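Long-range contacts in estrogen receptor (Crassostrea gigas, PDB 4N1Y), which probably regulates transcription as a constitutively active, hormone-independent member of the nuclear receptor family, through this helical ligand-binding domain: residues B[134-139]-B[178-183]; B[86-91]-B[128-133]. All blocks are in the same frame, centred on the assembly; numbering follows the deposited sequence.

In the fold
Contact 1 (134-139 with 178-183) lies near the surface, about 19 Å from the chain centre, whereas contact 2 (86-91 with 128-133) is partly buried, about 12 Å from it. No helix is shared: contact 1 joins the start of helix 137-149 to the end of helix 159-180, and contact 2 joins the end regions of helices 67-89 and 117-132. Yet the two adjoin, because helix 117-132 leads through the turn at H134 into helix 137-149, and L135 packs on F88. Their chemistry follows depth: stacked rings and carboxylate hydrogen bonds outside, methionine, isoleucine and alanine contacts further in.

Contact 1 (B[134-139]-B[178-183])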
ATOM      1  N   HIS B 134      19.853   3.872  -4.141  1.00 46.07           N
ATOM      2  CA  HIS B 134      20.770   3.301  -5.122  1.00 47.09           C
ATOM      3  C   HIS B 134      20.278   1.957  -5.625  1.00 54.54           C
ATOM      4  O   HIS B 134      21.024   0.980  -5.669  1.00 59.02           O
ATOM      5  CB  HIS B 134      22.156   3.185  -4.519  1.00 42.49           C
ATOM      6  CG  HIS B 134      22.738   4.508  -4.137  1.00 56.02           C
ATOM      7  ND1 HIS B 134      23.242   5.395  -5.062  1.00 61.83           N
ATOM      8  CD2 HIS B 134      22.863   5.111  -2.931  1.00 61.44           C
ATOM      9  CE1 HIS B 134      23.673   6.478  -4.441  1.00 65.66           C
ATOM     10  NE2 HIS B 134      23.455   6.330  -3.147  1.00 65.92           N
ATOM     11  N   LEU B 135      18.995   1.923  -5.966  1.00 52.06           N
ATOM     12  CA  LEU B 135      18.339   0.712  -6.415  1.00 49.18           C
ATOM     13  C   LEU B 135      18.925   0.209  -7.732  1.00 49.40           C
ATOM     14  O   LEU B 135      19.040   0.965  -8.694  1.00 49.01           O
ATOM     15  CB  LEU B 135      16.846   0.956  -6.574  1.00 52.73           C
ATOM     16  CG  LEU B 135      16.029  -0.324  -6.655  1.00 59.30           C
ATOM     17  CD1 LEU B 135      15.709  -0.809  -5.261  1.00 63.40           C
ATOM     18  CD2 LEU B 135      14.776  -0.113  -7.495  1.00 63.15           C
ATOM     19  N   HIS B 136      19.293  -1.072  -7.758  1.00 48.66           N
ATOM     20  CA  HIS B 136      19.811  -1.738  -8.949  1.00 41.91           C
ATOM     21  C   HIS B 136      18.659  -2.291  -9.818  1.00 44.02           C
ATOM     22  O   HIS B 136      17.555  -2.517  -9.303  1.00 35.81           O
ATOM     23  CB  HIS B 136      20.744  -2.858  -8.516  1.00 50.60           C
ATOM     24  CG  HIS B 136      21.562  -3.435  -9.626  1.00 63.57           C
ATOM     25  ND1 HIS B 136      21.119  -4.472 -10.423  1.00 63.68           N
ATOM     26  CD2 HIS B 136      22.810  -3.131 -10.060  1.00 55.33           C
ATOM     27  CE1 HIS B 136      22.054  -4.772 -11.306  1.00 63.97           C
ATOM     28  NE2 HIS B 136      23.089  -3.972 -11.109  1.00 62.11           N
ATOM     29  N   LYS B 137      18.894  -2.470 -11.122  1.00 41.67           N
ATOM     30  CA  LYS B 137      17.873  -3.040 -12.014  1.00 38.79           C
ATOM     31  C   LYS B 137      17.359  -4.382 -11.490  1.00 49.70           C
ATOM     32  O   LYS B 137      16.134  -4.605 -11.412  1.00 45.10           O
ATOM     33  CB  LYS B 137      18.406  -3.226 -13.432  1.00 41.77           C
ATOM     34  CG  LYS B 137      17.329  -3.647 -14.422  1.00 52.31           C
ATOM     35  CD  LYS B 137      17.940  -4.118 -15.730  1.00 73.07           C
ATOM     36  CE  LYS B 137      16.889  -4.619 -16.719  1.00 78.17           C
ATOM     37  NZ  LYS B 137      17.477  -4.795 -18.087  1.00 80.93           N
ATOM     38  N   ASP B 138      18.297  -5.259 -11.117  1.00 43.28           N
ATOM     39  CA  ASP B 138      17.949  -6.566 -10.566  1.00 42.43           C
ATOM     40  C   ASP B 138      16.997  -6.459  -9.397  1.00 43.57           C
ATOM     41  O   ASP B 138      16.125  -7.302  -9.224  1.00 46.74           O
ATOM     42  CB  ASP B 138      19.192  -7.325 -10.133  1.00 49.45           C
ATOM     43  CG  ASP B 138      20.014  -7.777 -11.297  1.00 60.14           C
ATOM     44  OD1 ASP B 138      19.527  -7.678 -12.444  1.00 60.61           O
ATOM     45  OD2 ASP B 138      21.139  -8.251 -11.063  1.00 72.44           O
ATOM     46  N   GLU B 139      17.180  -5.440  -8.572  1.00 44.88           N
ATOM     47  CA  GLU B 139      16.266  -5.243  -7.467  1.00 43.22           C
ATOM     48  C   GLU B 139      14.907  -4.825  -8.008  1.00 47.45           C
ATOM     49  O   GLU B 139      13.885  -5.300  -7.522  1.00 54.39           O
ATOM     50  CB  GLU B 139      16.813  -4.212  -6.492  1.00 44.57           C
ATOM     51  CG  GLU B 139      18.212  -4.552  -5.989  1.00 57.93           C
ATOM     52  CD  GLU B 139      18.745  -3.525  -4.998  1.00 61.50           C
ATOM     53  OE1 GLU B 139      19.462  -2.602  -5.442  1.00 52.21           O
ATOM     54  OE2 GLU B 139      18.448  -3.634  -3.787  1.00 59.73           O
ATOM     55  N   GLN B 178      21.981  -8.143  -0.667  1.00 45.13           N
ATOM     56  CA  GLN B 178      23.264  -8.387  -0.056  1.00 45.99           C
ATOM     57  C   GLN B 178      24.359  -8.146  -1.088  1.00 50.71           C
ATOM     58  O   GLN B 178      25.422  -7.623  -0.762  1.00 58.18           O
ATOM     59  CB  GLN B 178      23.336  -9.804   0.515  1.00 44.67           C
ATOM     60  CG  GLN B 178      24.659 -10.143   1.249  1.00 51.83           C
ATOM     61  CD  GLN B 178      24.967  -9.235   2.433  1.00 52.47           C
ATOM     62  OE1 GLN B 178      24.121  -8.471   2.882  1.00 64.20           O
ATOM     63  NE2 GLN B 178      26.190  -9.308   2.931  1.00 50.02           N
ATOM     64  N   LYS B 179      24.072  -8.484  -2.341  1.00 47.71           N
ATOM     65  CA  LYS B 179      25.044  -8.351  -3.427  1.00 48.94           C
ATOM     66  C   LYS B 179      25.392  -6.880  -3.711  1.00 53.25           C
ATOM     67  O   LYS B 179      26.554  -6.516  -3.785  1.00 49.94           O
ATOM     68  CB  LYS B 179      24.519  -9.032  -4.692  1.00 47.13           C
ATOM     69  CG  LYS B 179      25.558  -9.202  -5.758  1.00 49.93           C
ATOM     70  CD  LYS B 179      24.945  -9.597  -7.087  1.00 60.89           C
ATOM     71  CE  LYS B 179      26.054  -9.815  -8.116  1.00 73.57           C
ATOM     72  NZ  LYS B 179      25.573 -10.331  -9.428  1.00 78.65           N
ATOM     73  N   TYR B 180      24.377  -6.044  -3.904  1.00 55.45           N
ATOM     74  CA  TYR B 180      24.615  -4.656  -4.281  1.00 50.64           C
ATOM     75  C   TYR B 180      24.697  -3.732  -3.078  1.00 53.33           C
ATOM     76  O   TYR B 180      25.158  -2.600  -3.206  1.00 48.27           O
ATOM     77  CB  TYR B 180      23.527  -4.159  -5.236  1.00 43.37           C
ATOM     78  CG  TYR B 180      23.488  -4.946  -6.506  1.00 45.65           C
ATOM     79  CD1 TYR B 180      24.520  -4.847  -7.431  1.00 48.62           C
ATOM     80  CD2 TYR B 180      22.442  -5.822  -6.769  1.00 42.62           C
ATOM     81  CE1 TYR B 180      24.502  -5.586  -8.595  1.00 59.09           C
ATOM     82  CE2 TYR B 180      22.411  -6.561  -7.928  1.00 43.58           C
ATOM     83  CZ  TYR B 180      23.440  -6.443  -8.841  1.00 58.28           C
ATOM     84  OH  TYR B 180      23.414  -7.186 -10.001  1.00 60.83           O
ATOM     85  N   HIS B 181      24.235  -4.190  -1.915  1.00 54.69           N
ATOM     86  CA  HIS B 181      24.289  -3.335  -0.731  1.00 46.18           C
ATOM     87  C   HIS B 181      24.648  -4.103   0.542  1.00 44.89           C
ATOM     88  O   HIS B 181      23.872  -4.106   1.486  1.00 47.30           O
ATOM     89  CB  HIS B 181      22.946  -2.627  -0.534  1.00 43.53           C
ATOM     90  CG  HIS B 181      22.374  -2.054  -1.793  1.00 45.85           C
ATOM     91  ND1 HIS B 181      22.801  -0.860  -2.331  1.00 51.62           N
ATOM     92  CD2 HIS B 181      21.388  -2.503  -2.606  1.00 49.72           C
ATOM     93  CE1 HIS B 181      22.117  -0.608  -3.434  1.00 56.66           C
ATOM     94  NE2 HIS B 181      21.249  -1.586  -3.619  1.00 54.26           N
ATOM     95  N   PRO B 182      25.844  -4.715   0.593  1.00 55.44           N
ATOM     96  CA  PRO B 182      26.238  -5.640   1.673  1.00 59.14           C
ATOM     97  C   PRO B 182      26.167  -5.040   3.076  1.00 63.97           C
ATOM     98  O   PRO B 182      26.633  -3.913   3.309  1.00 61.41           O
ATOM     99  CB  PRO B 182      27.690  -5.976   1.338  1.00 57.21           C
ATOM    100  CG  PRO B 182      28.147  -4.814   0.523  1.00 60.41           C
ATOM    101  CD  PRO B 182      26.976  -4.391  -0.288  1.00 49.35           C
ATOM    102  N   ASP B 183      25.556  -5.804   3.977  1.00 65.00           N
ATOM    103  CA  ASP B 183      25.493  -5.520   5.412  1.00 69.82           C
ATOM    104  C   ASP B 183      24.579  -4.358   5.760  1.00 66.72           C
ATOM    105  O   ASP B 183      24.508  -3.935   6.911  1.00 75.80           O
ATOM    106  CB  ASP B 183      26.890  -5.287   5.970  1.00 77.24           C
ATOM    107  CG  ASP B 183      27.768  -6.509   5.820  1.00 89.13           C
ATOM    108  OD1 ASP B 183      27.192  -7.606   5.632  1.00 87.10           O
ATOM    109  OD2 ASP B 183      29.013  -6.382   5.899  1.00 96.38           O
TER
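H136 extends its ring with CG anti to the backbone N (chi1 -168°), while Y180 and H181 both keep CG anti to the carbonyl carbon, so that two neighbouring rings of 178-183 reach the same helix start. The H136 and Y180 rings stack face to face, with centroids 3.6 Å apart and planes only 13° from parallel. CZ of Y180 lies over the centre of the imidazole, and H136 CB rests over the phenol face in a CH-pi contact. On the opposite face of Y180, offset toward the rim, runs CD of K179. The phenol is fixed at its tip as well: Y180 OH donates to D138 OD2 at 2.7 Å, approaching from above the carboxylate plane. D138 OD1 bonds N15 of helix 7-15, so this carboxylate links three helices.

H181 turns to the next carboxylate, that of E139. Its NE2 donates to E139 OE1 at 2.7 Å with an N-H...O angle of 151°, almost within the imidazole plane and onto the syn lone pair. E139 OE1 also accepts from H136 N at 2.8 Å, and OE2 bonds H187, so the buried carboxylate of E139 has at least three polar partners; these would be expected to favour its ionised form. At the ring edge of H181, CE1 lies 3.0 Å from H134 O.

H136, the N-cap, takes D138 N on ND1 at 3.0 Å, and the carboxylate of E139 takes H136 N; H136 and E139 together form a capping box. It follows directly on the Schellman motif with H134 as its C-prime residue (positive phi), which ends helix 117-132. The arrangement is thus a helix-to-helix turn in the nuclear receptor ligand-binding domain, whose capping glutamate also holds the histidine that follows helix 159-180.

Contact 2 (B[86-91]-B[128-133]); sequences CAFRSI and EQMMQN
The F88 ring meets M130 at its edge: M130 SD lies near the ring plane, 4.4 Å from F88 CD1, so the sulfur sits beside the phenyl and not over a face. Outside the two segments, L135 also touches this ring. The same M130 SD is 3.8 Å from A87 CB and 4.0 Å from F88 N, which places the end of M130 against the last helical turn of 67-89. It gets there because CG is anti to the carbonyl carbon (chi1 -62°) and the chain is extended beyond it, carrying SD and CE away from helix 117-132. The small methyl of A87 takes the thioether end, with M130 CE 4.1 Å from A87 CB.

I91 fills the neighbouring position, just past the end of helix 67-89. Its CD1 branch crosses M130 at about a right angle and stops 3.9 Å from M130 CB, at the root of that side chain. The other branch, CG2, anti to the backbone N, lies 3.9 Å from M131 CB. I91 is therefore set against two successive residues, and I91 CA lies 5.5 Å from M131 CA, the closest CA-CA pair of the two segments. M131 turns its CG anti to the backbone N (chi1 177°), and its side chain passes I91 O.

One residue before 128-133, S127 OG bonds A87 O and adds a polar tie between the helices; the salt bridge of E128 to R155 of the second subunit faces the dimer partner instead. Between the segments themselves the contacts are van der Waals ones, mostly of apolar side chains, with backbone F88 N and I91 O also touched by methionine. This implies that dispersion and hydrophobic burial hold these two segments together.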
ATOM      1  N   CYS B  86       7.571   3.230 -14.245  1.00 56.75           N
ATOM      2  CA  CYS B  86       7.748   4.624 -14.568  1.00 48.66           C
ATOM      3  C   CYS B  86       8.650   5.324 -13.563  1.00 44.70           C
ATOM      4  O   CYS B  86       9.515   6.114 -13.946  1.00 39.58           O
ATOM      5  CB  CYS B  86       6.397   5.312 -14.626  1.00 47.38           C
ATOM      6  SG  CYS B  86       6.535   7.070 -14.924  1.00 65.56           S
ATOM      7  N   ALA B  87       8.469   5.004 -12.285  1.00 38.83           N
ATOM      8  CA  ALA B  87       9.335   5.530 -11.236  1.00 39.22           C
ATOM      9  C   ALA B  87      10.793   5.196 -11.523  1.00 42.13           C
ATOM     10  O   ALA B  87      11.675   6.036 -11.365  1.00 49.78           O
ATOM     11  CB  ALA B  87       8.926   4.987  -9.875  1.00 29.64           C
ATOM     12  N   PHE B  88      11.046   3.957 -11.919  1.00 48.90           N
ATOM     13  CA  PHE B  88      12.414   3.519 -12.149  1.00 58.30           C
ATOM     14  C   PHE B  88      12.939   4.147 -13.435  1.00 53.70           C
ATOM     15  O   PHE B  88      14.106   4.526 -13.506  1.00 60.77           O
ATOM     16  CB  PHE B  88      12.516   1.986 -12.208  1.00 63.53           C
ATOM     17  CG  PHE B  88      13.938   1.467 -12.126  1.00 66.31           C
ATOM     18  CD1 PHE B  88      14.615   1.436 -10.913  1.00 62.60           C
ATOM     19  CD2 PHE B  88      14.611   1.049 -13.270  1.00 68.87           C
ATOM     20  CE1 PHE B  88      15.923   0.963 -10.833  1.00 58.21           C
ATOM     21  CE2 PHE B  88      15.922   0.587 -13.199  1.00 66.88           C
ATOM     22  CZ  PHE B  88      16.576   0.548 -11.975  1.00 60.48           C
ATOM     23  N   ARG B  89      12.082   4.246 -14.454  1.00 47.83           N
ATOM     24  CA  ARG B  89      12.445   4.963 -15.680  1.00 48.69           C
ATOM     25  C   ARG B  89      12.816   6.408 -15.359  1.00 52.42           C
ATOM     26  O   ARG B  89      13.594   7.026 -16.079  1.00 61.20           O
ATOM     27  CB  ARG B  89      11.302   4.937 -16.717  1.00 42.74           C
ATOM     28  CG  ARG B  89      11.302   3.754 -17.681  1.00 39.79           C
ATOM     29  CD  ARG B  89      10.244   3.905 -18.785  1.00 55.70           C
ATOM     30  NE  ARG B  89       8.891   4.074 -18.246  1.00 66.30           N
ATOM     31  CZ  ARG B  89       8.048   3.068 -18.009  1.00 78.53           C
ATOM     32  NH1 ARG B  89       8.410   1.818 -18.261  1.00 82.32           N
ATOM     33  NH2 ARG B  89       6.840   3.303 -17.515  1.00 85.90           N
ATOM     34  N   SER B  90      12.272   6.927 -14.264  1.00 37.35           N
ATOM     35  CA  SER B  90      12.380   8.341 -13.945  1.00 52.25           C
ATOM     36  C   SER B  90      13.441   8.664 -12.897  1.00 55.26           C
ATOM     37  O   SER B  90      13.550   9.812 -12.455  1.00 61.77           O
ATOM     38  CB  SER B  90      11.021   8.874 -13.500  1.00 47.93           C
ATOM     39  OG  SER B  90      10.106   8.802 -14.582  1.00 53.11           O
ATOM     40  N   ILE B  91      14.207   7.654 -12.499  1.00 53.57           N
ATOM     41  CA  ILE B  91      15.170   7.788 -11.407  1.00 58.18           C
ATOM     42  C   ILE B  91      16.175   8.935 -11.584  1.00 59.72           C
ATOM     43  O   ILE B  91      16.512   9.600 -10.605  1.00 62.74           O
ATOM     44  CB  ILE B  91      15.992   6.476 -11.231  1.00 59.39           C
ATOM     45  CG1 ILE B  91      15.194   5.429 -10.471  1.00 59.67           C
ATOM     46  CG2 ILE B  91      17.317   6.722 -10.501  1.00 49.42           C
ATOM     47  CD1 ILE B  91      16.058   4.317  -9.975  1.00 61.05           C
ATOM     48  N   GLU B 128      12.423   9.387  -6.420  1.00 43.49           N
ATOM     49  CA  GLU B 128      13.519   9.983  -5.688  1.00 34.22           C
ATOM     50  C   GLU B 128      14.062   9.048  -4.616  1.00 40.32           C
ATOM     51  O   GLU B 128      15.276   8.982  -4.385  1.00 42.91           O
ATOM     52  CB  GLU B 128      13.082  11.271  -5.013  1.00 36.26           C
ATOM     53  CG  GLU B 128      14.263  12.134  -4.632  1.00 50.14           C
ATOM     54  CD  GLU B 128      13.887  13.245  -3.690  1.00 64.71           C
ATOM     55  OE1 GLU B 128      12.679  13.532  -3.566  1.00 72.29           O
ATOM     56  OE2 GLU B 128      14.807  13.827  -3.072  1.00 69.12           O
ATOM     57  N   GLN B 129      13.167   8.320  -3.962  1.00 35.21           N
ATOM     58  CA  GLN B 129      13.594   7.386  -2.943  1.00 42.29           C
ATOM     59  C   GLN B 129      14.400   6.250  -3.541  1.00 45.84           C
ATOM     60  O   GLN B 129      15.397   5.818  -2.950  1.00 47.11           O
ATOM     61  CB  GLN B 129      12.401   6.846  -2.181  1.00 44.01           C
ATOM     62  CG  GLN B 129      11.669   7.925  -1.455  1.00 47.29           C
ATOM     63  CD  GLN B 129      12.536   8.615  -0.451  1.00 49.90           C
ATOM     64  OE1 GLN B 129      13.321   7.975   0.244  1.00 56.30           O
ATOM     65  NE2 GLN B 129      12.414   9.938  -0.370  1.00 58.93           N
ATOM     66  N   MET B 130      13.998   5.796  -4.722  1.00 42.53           N
ATOM     67  CA  MET B 130      14.742   4.743  -5.406  1.00 44.54           C
ATOM     68  C   MET B 130      16.142   5.237  -5.735  1.00 46.36           C
ATOM     69  O   MET B 130      17.126   4.504  -5.592  1.00 47.06           O
ATOM     70  CB  MET B 130      14.028   4.295  -6.669  1.00 38.63           C
ATOM     71  CG  MET B 130      12.648   3.702  -6.435  1.00 37.98           C
ATOM     72  SD  MET B 130      11.886   3.390  -8.048  1.00 49.01           S
ATOM     73  CE  MET B 130      10.734   2.079  -7.685  1.00 37.42           C
ATOM     74  N   MET B 131      16.214   6.472  -6.216  1.00 43.52           N
ATOM     75  CA  MET B 131      17.489   7.114  -6.512  1.00 39.82           C
ATOM     76  C   MET B 131      18.343   7.163  -5.258  1.00 43.63           C
ATOM     77  O   MET B 131      19.521   6.848  -5.283  1.00 48.64           O
ATOM     78  CB  MET B 131      17.279   8.531  -7.067  1.00 36.71           C
ATOM     79  CG  MET B 131      18.571   9.277  -7.320  1.00 45.12           C
ATOM     80  SD  MET B 131      18.382  11.053  -7.575  1.00 66.50           S
ATOM     81  CE  MET B 131      17.981  11.570  -5.899  1.00 58.49           C
ATOM     82  N   GLN B 132      17.737   7.583  -4.159  1.00 51.46           N
ATOM     83  CA  GLN B 132      18.455   7.710  -2.905  1.00 52.94           C
ATOM     84  C   GLN B 132      18.907   6.365  -2.333  1.00 57.49           C
ATOM     85  O   GLN B 132      19.931   6.292  -1.666  1.00 63.26           O
ATOM     86  CB  GLN B 132      17.583   8.444  -1.892  1.00 63.94           C
ATOM     87  CG  GLN B 132      17.434   9.926  -2.201  1.00 84.02           C
ATOM     88  CD  GLN B 132      16.751  10.685  -1.086  1.00 91.66           C
ATOM     89  OE1 GLN B 132      15.646  10.335  -0.665  1.00 95.18           O
ATOM     90  NE2 GLN B 132      17.401  11.736  -0.601  1.00 91.92           N
ATOM     91  N   ASN B 133      18.152   5.301  -2.600  1.00 53.20           N
ATOM     92  CA  ASN B 133      18.523   3.973  -2.124  1.00 47.23           C
ATOM     93  C   ASN B 133      19.400   3.193  -3.091  1.00 47.46           C
ATOM     94  O   ASN B 133      19.634   2.000  -2.901  1.00 43.68           O
ATOM     95  CB  ASN B 133      17.284   3.166  -1.810  1.00 50.82           C
ATOM     96  CG  ASN B 133      16.641   3.605  -0.539  1.00 65.28           C
ATOM     97  OD1 ASN B 133      17.174   3.364   0.546  1.00 71.83           O
ATOM     98  ND2 ASN B 133      15.494   4.267  -0.649  1.00 65.60           N
TER